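Local coordinates for peptidoglycan recognition protein-LC isoform LCx (Drosophila melanogaster, PDB 2F2L), which binds monomeric peptidoglycan fragments such as the anhydro-muropeptide MLD in an amidase-like domain, and probably serves as an innate immune receptor for bacterial cell walls, at residues B[50-55]-B[61-66]. Numbering follows the deposited sequence.
With MLD (glcnac(beta1-4)-murnac(1,6-anhydro)-L-ala-gamma-D-glu-meso-a2pm-D-ala), chain G.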
ATOM      1  N   VAL B  50       8.086  -0.871  -7.623  1.00 20.39           N
ATOM      2  CA  VAL B  50       7.214  -0.040  -6.797  1.00 20.50           C
ATOM      3  C   VAL B  50       7.593  -0.184  -5.326  1.00 20.33           C
ATOM      4  O   VAL B  50       7.670   0.806  -4.614  1.00 20.87           O
ATOM      5  CB  VAL B  50       5.712  -0.352  -7.020  1.00 20.20           C
ATOM      6  CG1 VAL B  50       4.849   0.485  -6.099  1.00 21.70           C
ATOM      7  CG2 VAL B  50       5.321  -0.061  -8.469  1.00 21.10           C
ATOM      8  N   VAL B  51       7.837  -1.414  -4.874  1.00 20.36           N
ATOM      9  CA  VAL B  51       8.319  -1.649  -3.510  1.00 20.07           C
ATOM     10  C   VAL B  51       9.614  -0.877  -3.241  1.00 20.06           C
ATOM     11  O   VAL B  51       9.738  -0.247  -2.184  1.00 20.02           O
ATOM     12  CB  VAL B  51       8.510  -3.159  -3.186  1.00 19.96           C
ATOM     13  CG1 VAL B  51       9.250  -3.358  -1.830  1.00 19.19           C
ATOM     14  CG2 VAL B  51       7.150  -3.893  -3.161  1.00 19.85           C
ATOM     15  N   GLN B  52      10.560  -0.903  -4.189  1.00 20.24           N
ATOM     16  CA  GLN B  52      11.839  -0.191  -4.002  1.00 20.59           C
ATOM     17  C   GLN B  52      11.637   1.320  -3.848  1.00 21.14           C
ATOM     18  O   GLN B  52      12.252   1.959  -2.986  1.00 21.17           O
ATOM     19  CB  GLN B  52      12.832  -0.480  -5.133  1.00 20.65           C
ATOM     20  CG  GLN B  52      14.172   0.247  -4.916  1.00 20.14           C
ATOM     21  CD  GLN B  52      15.239  -0.135  -5.899  1.00 19.98           C
ATOM     22  OE1 GLN B  52      15.017  -0.109  -7.112  1.00 19.03           O
ATOM     23  NE2 GLN B  52      16.438  -0.433  -5.390  1.00 18.96           N
ATOM     24  N   SER B  53      10.747   1.874  -4.667  1.00 21.37           N
ATOM     25  CA  SER B  53      10.384   3.284  -4.579  1.00 21.31           C
ATOM     26  C   SER B  53       9.737   3.638  -3.235  1.00 20.87           C
ATOM     27  O   SER B  53      10.048   4.649  -2.614  1.00 20.82           O
ATOM     28  CB  SER B  53       9.432   3.628  -5.719  1.00 21.42           C
ATOM     29  OG  SER B  53       9.211   5.024  -5.722  1.00 25.86           O
ATOM     30  N   PHE B  54       8.818   2.798  -2.788  1.00 20.61           N
ATOM     31  CA  PHE B  54       8.199   2.961  -1.469  1.00 20.07           C
ATOM     32  C   PHE B  54       9.238   3.005  -0.335  1.00 19.74           C
ATOM     33  O   PHE B  54       9.177   3.838   0.575  1.00 19.67           O
ATOM     34  CB  PHE B  54       7.206   1.815  -1.239  1.00 20.50           C
ATOM     35  CG  PHE B  54       6.230   2.071  -0.145  1.00 20.69           C
ATOM     36  CD1 PHE B  54       5.240   3.024  -0.294  1.00 20.92           C
ATOM     37  CD2 PHE B  54       6.281   1.343   1.028  1.00 21.70           C
ATOM     38  CE1 PHE B  54       4.334   3.267   0.723  1.00 20.96           C
ATOM     39  CE2 PHE B  54       5.378   1.581   2.043  1.00 21.09           C
ATOM     40  CZ  PHE B  54       4.415   2.548   1.899  1.00 20.87           C
ATOM     41  N   HIS B  55      10.204   2.105  -0.390  1.00 19.31           N
ATOM     42  CA  HIS B  55      11.228   2.035   0.645  1.00 19.24           C
ATOM     43  C   HIS B  55      12.250   3.171   0.534  1.00 18.39           C
ATOM     44  O   HIS B  55      12.585   3.801   1.536  1.00 17.77           O
ATOM     45  CB  HIS B  55      11.887   0.657   0.610  1.00 19.41           C
ATOM     46  CG  HIS B  55      10.982  -0.433   1.083  1.00 19.93           C
ATOM     47  ND1 HIS B  55      11.369  -1.753   1.135  1.00 18.77           N
ATOM     48  CD2 HIS B  55       9.712  -0.391   1.562  1.00 20.73           C
ATOM     49  CE1 HIS B  55      10.373  -2.481   1.609  1.00 20.06           C
ATOM     50  NE2 HIS B  55       9.356  -1.680   1.880  1.00 20.04           N
ATOM     51  N   TRP B  61      14.607   5.180   2.856  1.00 20.89           N
ATOM     52  CA  TRP B  61      15.687   4.222   3.182  1.00 20.31           C
ATOM     53  C   TRP B  61      16.740   4.181   2.067  1.00 20.19           C
ATOM     54  O   TRP B  61      16.562   4.773   0.987  1.00 19.68           O
ATOM     55  CB  TRP B  61      15.112   2.824   3.467  1.00 20.60           C
ATOM     56  CG  TRP B  61      14.074   2.819   4.568  1.00 20.45           C
ATOM     57  CD1 TRP B  61      13.914   3.761   5.554  1.00 20.69           C
ATOM     58  CD2 TRP B  61      13.075   1.817   4.809  1.00 20.75           C
ATOM     59  NE1 TRP B  61      12.870   3.414   6.372  1.00 20.72           N
ATOM     60  CE2 TRP B  61      12.335   2.228   5.937  1.00 20.77           C
ATOM     61  CE3 TRP B  61      12.732   0.610   4.179  1.00 20.84           C
ATOM     62  CZ2 TRP B  61      11.273   1.471   6.453  1.00 21.10           C
ATOM     63  CZ3 TRP B  61      11.666  -0.128   4.681  1.00 20.87           C
ATOM     64  CH2 TRP B  61      10.946   0.304   5.804  1.00 20.74           C
ATOM     65  N   ASP B  62      17.836   3.483   2.322  1.00 19.82           N
ATOM     66  CA  ASP B  62      18.988   3.496   1.406  1.00 19.78           C
ATOM     67  C   ASP B  62      18.927   2.457   0.262  1.00 19.32           C
ATOM     68  O   ASP B  62      19.740   2.477  -0.667  1.00 18.67           O
ATOM     69  CB  ASP B  62      20.261   3.313   2.224  1.00 20.11           C
ATOM     70  CG  ASP B  62      20.586   4.536   3.083  1.00 21.95           C
ATOM     71  OD1 ASP B  62      20.295   5.676   2.646  1.00 21.86           O
ATOM     72  OD2 ASP B  62      21.166   4.348   4.177  1.00 25.73           O
ATOM     73  N   HIS B  63      17.944   1.572   0.325  1.00 18.58           N
ATOM     74  CA  HIS B  63      17.757   0.526  -0.668  1.00 18.47           C
ATOM     75  C   HIS B  63      16.401  -0.117  -0.389  1.00 18.27           C
ATOM     76  O   HIS B  63      15.764   0.147   0.645  1.00 17.32           O
ATOM     77  CB  HIS B  63      18.882  -0.533  -0.544  1.00 18.54           C
ATOM     78  CG  HIS B  63      19.180  -1.280  -1.810  1.00 17.82           C
ATOM     79  ND1 HIS B  63      18.330  -1.291  -2.894  1.00 17.88           N
ATOM     80  CD2 HIS B  63      20.224  -2.076  -2.147  1.00 16.38           C
ATOM     81  CE1 HIS B  63      18.848  -2.041  -3.851  1.00 19.10           C
ATOM     82  NE2 HIS B  63      19.999  -2.523  -3.425  1.00 16.21           N
ATOM     83  N   ILE B  64      15.957  -0.975  -1.292  1.00 18.58           N
ATOM     84  CA  ILE B  64      14.825  -1.842  -0.989  1.00 18.82           C
ATOM     85  C   ILE B  64      15.170  -2.595   0.310  1.00 19.09           C
ATOM     86  O   ILE B  64      16.323  -2.992   0.537  1.00 19.52           O
ATOM     87  CB  ILE B  64      14.540  -2.794  -2.150  1.00 18.90           C
ATOM     88  CG1 ILE B  64      13.170  -3.437  -2.012  1.00 18.25           C
ATOM     89  CG2 ILE B  64      15.628  -3.873  -2.267  1.00 18.04           C
ATOM     90  CD1 ILE B  64      12.704  -4.084  -3.282  1.00 19.36           C
ATOM     91  N   GLY B  65      14.174  -2.741   1.170  1.00 18.98           N
ATOM     92  CA  GLY B  65      14.381  -3.180   2.542  1.00 19.15           C
ATOM     93  C   GLY B  65      14.647  -4.660   2.694  1.00 18.86           C
ATOM     94  O   GLY B  65      15.303  -5.066   3.627  1.00 19.41           O
ATOM     95  N   TYR B  66      14.148  -5.468   1.771  1.00 19.27           N
ATOM     96  CA  TYR B  66      14.286  -6.916   1.893  1.00 19.01           C
ATOM     97  C   TYR B  66      15.650  -7.414   1.410  1.00 19.63           C
ATOM     98  O   TYR B  66      16.312  -6.786   0.593  1.00 20.03           O
ATOM     99  CB  TYR B  66      13.165  -7.619   1.135  1.00 18.78           C
ATOM    100  CG  TYR B  66      11.765  -7.156   1.525  1.00 17.60           C
ATOM    101  CD1 TYR B  66      11.305  -7.294   2.835  1.00 17.26           C
ATOM    102  CD2 TYR B  66      10.923  -6.544   0.592  1.00 16.69           C
ATOM    103  CE1 TYR B  66      10.022  -6.868   3.208  1.00 16.80           C
ATOM    104  CE2 TYR B  66       9.628  -6.118   0.942  1.00 17.47           C
ATOM    105  CZ  TYR B  66       9.191  -6.278   2.251  1.00 18.35           C
ATOM    106  OH  TYR B  66       7.932  -5.878   2.608  1.00 18.52           O
TER
HETATM  107  CAA MLD G 201      -1.546  -6.748   5.541  1.00 19.56           C
HETATM  108  CAB MLD G 201      -0.350  -6.308   6.372  1.00 20.38           C
HETATM  109  OAC MLD G 201       0.636  -7.025   6.474  1.00 22.12           O
HETATM  110  N2  MLD G 201      -0.479  -5.115   6.944  1.00 21.76           N
HETATM  111  C2  MLD G 201       0.524  -4.509   7.812  1.00 22.03           C
HETATM  112  C3  MLD G 201      -0.193  -4.098   9.101  1.00 23.77           C
HETATM  113  O3  MLD G 201      -0.800  -5.219   9.774  1.00 20.54           O
HETATM  114  C4  MLD G 201       0.738  -3.307  10.015  1.00 23.19           C
HETATM  115  O4  MLD G 201      -0.050  -2.807  11.079  1.00 22.26           O
HETATM  116  C5  MLD G 201       1.337  -2.130   9.238  1.00 23.80           C
HETATM  117  C6  MLD G 201       2.398  -1.302   9.985  1.00 27.17           C
HETATM  118  O6  MLD G 201       2.675  -0.105   9.201  1.00 28.96           O
HETATM  119  O5  MLD G 201       2.030  -2.666   8.114  1.00 23.40           O
HETATM  120  C1  MLD G 201       1.141  -3.286   7.158  1.00 22.41           C
HETATM  121  O1  MLD G 201       1.900  -3.705   6.054  1.00 21.58           O
HETATM  122  CA4 MLD G 201       2.338  -2.588   5.245  1.00 21.93           C
HETATM  123  CA5 MLD G 201       1.270  -1.920   4.378  1.00 21.40           C
HETATM  124  OA5 MLD G 201       1.550  -1.967   2.938  1.00 20.91           O
HETATM  125  CA6 MLD G 201       1.521  -0.483   4.676  1.00 20.64           C
HETATM  126  OA6 MLD G 201       2.604  -0.142   3.834  1.00 22.05           O
HETATM  127  CA1 MLD G 201       2.787  -1.237   2.888  1.00 21.97           C
HETATM  128  CA2 MLD G 201       3.938  -2.118   3.400  1.00 21.71           C
HETATM  129  NAD MLD G 201       4.590  -2.795   2.258  1.00 21.67           N
HETATM  130  CAE MLD G 201       5.883  -2.696   2.010  1.00 20.58           C
HETATM  131  CAF MLD G 201       6.345  -3.456   0.782  1.00 21.03           C
HETATM  132  OAG MLD G 201       6.678  -2.063   2.706  1.00 20.55           O
HETATM  133  CA3 MLD G 201       3.431  -3.182   4.370  1.00 22.40           C
HETATM  134  OAH MLD G 201       4.499  -3.680   5.250  1.00 21.71           O
HETATM  135  CAI MLD G 201       5.068  -4.947   4.839  1.00 23.43           C
HETATM  136  CAJ MLD G 201       4.357  -6.130   5.454  1.00 21.15           C
HETATM  137  CAL MLD G 201       6.550  -4.995   5.268  1.00 24.94           C
HETATM  138  OAM MLD G 201       7.162  -6.036   5.056  1.00 25.21           O
HETATM  139  N   MLD G 201       7.100  -3.917   5.827  1.00 24.72           N
HETATM  140  CA  MLD G 201       8.506  -3.833   6.240  1.00 25.62           C
HETATM  141  CB  MLD G 201       9.271  -3.319   5.015  1.00 25.65           C
HETATM  142  C   MLD G 201       8.590  -2.781   7.360  1.00 26.20           C
HETATM  143  O   MLD G 201       8.105  -1.659   7.192  1.00 25.67           O
HETATM  144  NAN MLD G 201       9.179  -3.203   8.476  1.00 25.98           N
HETATM  145  CAO MLD G 201       9.382  -2.394   9.688  1.00 28.43           C
HETATM  146  CAP MLD G 201       8.938  -3.172  10.969  1.00 33.79           C
HETATM  147  OBA MLD G 201       9.415  -2.768  12.032  1.00 37.40           O
HETATM  148  OAQ MLD G 201       8.175  -4.165  10.878  1.00 34.94           O
HETATM  149  CBB MLD G 201      10.877  -2.158   9.879  1.00 30.09           C
HETATM  150  CBC MLD G 201      11.521  -1.252   8.844  1.00 30.52           C
HETATM  151  CBD MLD G 201      12.998  -1.042   9.221  1.00 32.99           C
HETATM  152  OBE MLD G 201      13.614  -1.867   9.897  1.00 34.10           O
HETATM  153  NBF MLD G 201      13.538   0.073   8.776  1.00 33.45           N
HETATM  154  CBG MLD G 201      14.938   0.424   9.047  1.00 35.16           C
HETATM  155  CBH MLD G 201      15.119   0.727  10.548  1.00 36.00           C
HETATM  156  OBI MLD G 201      14.308   1.421  11.158  1.00 37.04           O
HETATM  157  NBJ MLD G 201      16.178   0.152  11.115  1.00 38.39           N
HETATM  158  CBK MLD G 201      16.551   0.329  12.536  1.00 40.77           C
HETATM  159  CBL MLD G 201      17.988   0.858  12.591  1.00 41.14           C
HETATM  160  CBM MLD G 201      16.489  -0.971  13.367  1.00 44.62           C
HETATM  161  OBO MLD G 201      16.621  -2.070  12.768  1.00 46.59           O
HETATM  162  OBN MLD G 201      16.330  -0.825  14.605  1.00 47.82           O
HETATM  163  CBP MLD G 201      15.320   1.622   8.161  1.00 33.26           C
HETATM  164  CBQ MLD G 201      16.845   1.816   8.080  1.00 33.91           C
HETATM  165  CBR MLD G 201      17.209   2.912   7.076  1.00 34.32           C
HETATM  166  CBS MLD G 201      18.638   2.790   6.544  1.00 34.31           C
HETATM  167  CBT MLD G 201      18.721   1.603   5.573  1.00 33.95           C
HETATM  168  OBV MLD G 201      18.193   1.758   4.459  1.00 34.69           O
HETATM  169  OBU MLD G 201      19.313   0.576   5.961  1.00 32.21           O
HETATM  170  NBW MLD G 201      19.569   2.591   7.661  1.00 33.90           N
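His55, Trp61 and Tyr66 form a buried aromatic cluster where helix 41-58 packs against the loop that follows it, in the wall of the muropeptide pocket. The imidazole of His55 is gripped at both nitrogens. Its ND1 accepts the backbone N-H of Gly65 at 3.0 Å, with that nitrogen 17° out of the ring plane, while NE2 donates to the N-acetyl oxygen OAG of MLD at 2.8 Å, close to straight (164°). These two bonds fix the ring's rotation. With CG turned beside its own backbone N (chi1 -70°), the imidazole sits between Val51 O on one face and Trp61 CZ3, which lies over the centre of the opposite face. An edge of the same ring points at the face of Tyr66 in an offset edge-to-face pair, with CE1 of His55 3.8 Å from CE2 of Tyr66. The hydroxyl OH of Tyr66 then donates to OAM of MLD at 2.6 Å. Trp61 is tied to the helix by its own N, bonded to His55 O at 2.8 Å, and one face of its indole packs against the ligand's diaminopimelate side chain, whose CBP sits toward the rim. The next amide, Asp62 N, donates to OBV, an oxygen of the diaminopimelate side-chain carboxylate. Val51 CG1, which also touches the ligand's acetyl methyl CAF, meets CD1 of Ile64 at 3.8 Å, and Ile64 also lies across the extended chain of Gln52, whose OE1 is bonded to Arg12 N. Arg80 binds the carbonyl oxygens of His63 and Ile64, and Trp59 stacks on Trp61. The loop packs against the last turns of helix 41-58 before leading into strand 68-70 of the mixed central sheet.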